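Local structure of SusD superfamily protein (Bacteroides fragilis NCTC 9343, 3NQP) at residues A[331-336]-A[439-444]. The protein probably binds glycans at the outer membrane and, as a SusD family member, probably takes part in carbohydrate uptake. Sequence-based numbering, arbitrary orientation.
Sequences DTRKEA and LHEKDK
R333 of segment 331-336 reaches across to E441 and K444 on helix 431-445. Its CB points toward that helix, and F251, F327 and V409 also touch the side chain. A bend at chi3 (-72°) turns the guanidinium out of the line of the chain. CD passes 3.9 Å from the backbone O of K444. NE donates to OD1 of D331, which uses its syn lone pair. NH2 completes this side-on grip with a 2.9 Å bond to D331 OD2. CZ lies under K444 CB, which sits 3.8 Å above the guanidinium face. At the end, NH1 and NH2 converge on one oxygen, E441 OE2, at 2.9 and 2.8 Å. That oxygen lies in the guanidinium plane. NH1 also forms a salt bridge with E445, while E441 OE1 forms one with R410 of helix 399-414. D331 OD1 also accepts from R333 N, a capping bond. A water bridges D331 OD2 (2.6 Å) to K444 NZ (3.0 Å). Carboxylates of D331 and E441 thus line the edge of one buried guanidinium, and E445 adds a third at NH1. They would favour its positive charge, and the network ties segment 331-336 to helix 431-445, joining two parts of the SusD family region.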
ATOM      1  N   ASP A 331      -8.118 -21.568  -0.295  1.00 13.46           N
ATOM      2  CA  ASP A 331      -8.146 -20.093  -0.268  1.00 12.30           C
ATOM      3  C   ASP A 331      -7.952 -19.631  -1.726  1.00 13.62           C
ATOM      4  O   ASP A 331      -6.878 -19.789  -2.293  1.00 11.49           O
ATOM      5  CB  ASP A 331      -7.018 -19.605   0.642  1.00 14.18           C
ATOM      6  CG  ASP A 331      -6.976 -18.115   0.860  1.00 15.04           C
ATOM      7  OD1 ASP A 331      -7.454 -17.341   0.004  1.00 14.71           O
ATOM      8  OD2 ASP A 331      -6.412 -17.713   1.911  1.00 17.00           O
ATOM      9  N   THR A 332      -8.991 -19.028  -2.304  1.00 14.26           N
ATOM     10  CA  THR A 332      -8.971 -18.565  -3.708  1.00 12.50           C
ATOM     11  C   THR A 332      -7.915 -17.476  -3.930  1.00 11.96           C
ATOM     12  O   THR A 332      -7.484 -17.284  -5.046  1.00 11.03           O
ATOM     13  CB  THR A 332     -10.336 -17.997  -4.142  1.00 16.05           C
ATOM     14  OG1 THR A 332     -10.656 -16.841  -3.344  1.00  9.42           O
ATOM     15  CG2 THR A 332     -11.456 -19.058  -3.943  1.00 12.90           C
ATOM     16  N   ARG A 333      -7.461 -16.792  -2.881  1.00 10.88           N
ATOM     17  CA  ARG A 333      -6.410 -15.770  -3.060  1.00  9.91           C
ATOM     18  C   ARG A 333      -5.094 -16.398  -3.518  1.00 10.03           C
ATOM     19  O   ARG A 333      -4.248 -15.716  -4.106  1.00 10.00           O
ATOM     20  CB  ARG A 333      -6.178 -14.984  -1.781  1.00 12.49           C
ATOM     21  CG  ARG A 333      -7.408 -14.225  -1.287  1.00 12.33           C
ATOM     22  CD  ARG A 333      -7.161 -13.555   0.029  1.00  7.07           C
ATOM     23  NE  ARG A 333      -7.085 -14.530   1.105  1.00  6.55           N
ATOM     24  CZ  ARG A 333      -7.288 -14.274   2.389  1.00  7.72           C
ATOM     25  NH1 ARG A 333      -7.534 -13.033   2.818  1.00 12.98           N
ATOM     26  NH2 ARG A 333      -7.218 -15.254   3.259  1.00  9.19           N
ATOM     27  N   LYS A 334      -4.900 -17.674  -3.213  1.00 12.51           N
ATOM     28  CA  LYS A 334      -3.620 -18.349  -3.509  1.00 12.56           C
ATOM     29  C   LYS A 334      -3.302 -18.296  -5.009  1.00 12.81           C
ATOM     30  O   LYS A 334      -2.286 -17.699  -5.443  1.00 10.76           O
ATOM     31  CB  LYS A 334      -3.621 -19.780  -2.957  1.00  9.51           C
ATOM     32  CG  LYS A 334      -2.279 -20.505  -3.075  1.00 11.46           C
ATOM     33  CD  LYS A 334      -2.331 -21.880  -2.353  1.00 17.90           C
ATOM     34  CE  LYS A 334      -0.987 -22.585  -2.305  1.00 19.99           C
ATOM     35  NZ  LYS A 334      -0.925 -23.578  -1.193  1.00 13.13           N
ATOM     36  N   GLU A 335      -4.167 -18.906  -5.805  1.00 11.25           N
ATOM     37  CA  GLU A 335      -3.959 -18.959  -7.261  1.00 11.68           C
ATOM     38  C   GLU A 335      -4.399 -17.667  -7.946  1.00 13.86           C
ATOM     39  O   GLU A 335      -3.925 -17.362  -9.023  1.00 14.53           O
ATOM     40  CB  GLU A 335      -4.637 -20.209  -7.874  1.00 12.56           C
ATOM     41  CG  GLU A 335      -4.101 -21.448  -7.312  1.00 18.14           C
ATOM     42  CD  GLU A 335      -2.613 -21.623  -7.605  1.00 20.38           C
ATOM     43  OE1 GLU A 335      -2.163 -21.439  -8.791  1.00 16.99           O
ATOM     44  OE2 GLU A 335      -1.917 -21.980  -6.624  1.00 15.13           O
ATOM     45  N   ALA A 336      -5.237 -16.848  -7.306  1.00 13.92           N
ATOM     46  CA  ALA A 336      -5.522 -15.514  -7.864  1.00 13.10           C
ATOM     47  C   ALA A 336      -4.262 -14.632  -7.791  1.00 12.90           C
ATOM     48  O   ALA A 336      -4.024 -13.805  -8.669  1.00 10.81           O
ATOM     49  CB  ALA A 336      -6.666 -14.856  -7.129  1.00  9.77           C
ATOM     50  N   LEU A 439      -2.602  -9.271  11.297  1.00 10.24           N
ATOM     51  CA  LEU A 439      -1.425  -9.138  10.417  1.00 11.59           C
ATOM     52  C   LEU A 439      -1.420 -10.208   9.353  1.00  9.36           C
ATOM     53  O   LEU A 439      -1.213  -9.930   8.185  1.00 10.55           O
ATOM     54  CB  LEU A 439      -0.102  -9.177  11.211  1.00 10.35           C
ATOM     55  CG  LEU A 439       1.237  -9.324  10.421  1.00 12.36           C
ATOM     56  CD1 LEU A 439       1.558  -8.071   9.711  1.00  9.63           C
ATOM     57  CD2 LEU A 439       2.393  -9.726  11.389  1.00 10.33           C
ATOM     58  N   HIS A 440      -1.649 -11.450   9.760  1.00  9.84           N
ATOM     59  CA  HIS A 440      -1.506 -12.563   8.821  1.00 11.42           C
ATOM     60  C   HIS A 440      -2.652 -12.576   7.806  1.00 10.52           C
ATOM     61  O   HIS A 440      -2.465 -13.030   6.714  1.00 10.69           O
ATOM     62  CB  HIS A 440      -1.375 -13.898   9.549  1.00 12.11           C
ATOM     63  CG  HIS A 440      -0.073 -14.062  10.287  1.00 15.13           C
ATOM     64  ND1 HIS A 440       0.068 -14.897  11.383  1.00 13.45           N
ATOM     65  CD2 HIS A 440       1.133 -13.463  10.113  1.00 17.81           C
ATOM     66  CE1 HIS A 440       1.313 -14.814  11.827  1.00 14.53           C
ATOM     67  NE2 HIS A 440       1.981 -13.962  11.071  1.00 11.59           N
ATOM     68  N   GLU A 441      -3.813 -12.020   8.173  1.00 10.74           N
ATOM     69  CA  GLU A 441      -4.886 -11.831   7.209  1.00 11.40           C
ATOM     70  C   GLU A 441      -4.562 -10.708   6.217  1.00 10.30           C
ATOM     71  O   GLU A 441      -4.825 -10.830   5.046  1.00 10.23           O
ATOM     72  CB  GLU A 441      -6.217 -11.571   7.931  1.00  9.57           C
ATOM     73  CG  GLU A 441      -7.444 -12.006   7.107  1.00  8.61           C
ATOM     74  CD  GLU A 441      -7.445 -13.460   6.756  1.00 17.83           C
ATOM     75  OE1 GLU A 441      -7.042 -14.277   7.610  1.00 11.20           O
ATOM     76  OE2 GLU A 441      -7.805 -13.770   5.610  1.00 11.84           O
ATOM     77  N   LYS A 442      -4.020  -9.594   6.701  1.00  9.32           N
ATOM     78  CA  LYS A 442      -3.487  -8.550   5.811  1.00  8.75           C
ATOM     79  C   LYS A 442      -2.372  -9.091   4.902  1.00 11.09           C
ATOM     80  O   LYS A 442      -2.306  -8.723   3.741  1.00 10.50           O
ATOM     81  CB  LYS A 442      -2.978  -7.355   6.620  1.00  8.65           C
ATOM     82  CG  LYS A 442      -4.112  -6.513   7.184  1.00  9.49           C
ATOM     83  CD  LYS A 442      -3.664  -5.106   7.682  1.00 10.71           C
ATOM     84  CE  LYS A 442      -3.421  -4.179   6.475  1.00 10.73           C
ATOM     85  NZ  LYS A 442      -3.075  -2.768   6.930  1.00  6.42           N
ATOM     86  N   ASP A 443      -1.527  -9.970   5.434  1.00  9.10           N
ATOM     87  CA  ASP A 443      -0.423 -10.548   4.668  1.00  9.58           C
ATOM     88  C   ASP A 443      -0.931 -11.331   3.471  1.00 10.89           C
ATOM     89  O   ASP A 443      -0.300 -11.347   2.431  1.00 12.00           O
ATOM     90  CB  ASP A 443       0.402 -11.524   5.542  1.00  9.56           C
ATOM     91  CG  ASP A 443       1.347 -10.822   6.495  1.00 13.93           C
ATOM     92  OD1 ASP A 443       1.532  -9.577   6.368  1.00 11.04           O
ATOM     93  OD2 ASP A 443       1.858 -11.531   7.406  1.00  7.66           O
ATOM     94  N   LYS A 444      -2.034 -12.039   3.661  1.00  9.24           N
ATOM     95  CA  LYS A 444      -2.684 -12.777   2.591  1.00  8.70           C
ATOM     96  C   LYS A 444      -3.541 -11.927   1.655  1.00 11.27           C
ATOM     97  O   LYS A 444      -3.571 -12.179   0.427  1.00 13.27           O
ATOM     98  CB  LYS A 444      -3.545 -13.867   3.161  1.00 12.15           C
ATOM     99  CG  LYS A 444      -2.795 -15.018   3.759  1.00  8.99           C
ATOM    100  CD  LYS A 444      -3.813 -15.954   4.419  1.00 14.34           C
ATOM    101  CE  LYS A 444      -3.099 -16.975   5.249  1.00 14.52           C
ATOM    102  NZ  LYS A 444      -4.030 -17.995   5.747  1.00 11.37           N
TER
HETATM  103  O   HOH W   1      -5.378 -19.471   3.450  1.00  9.31           O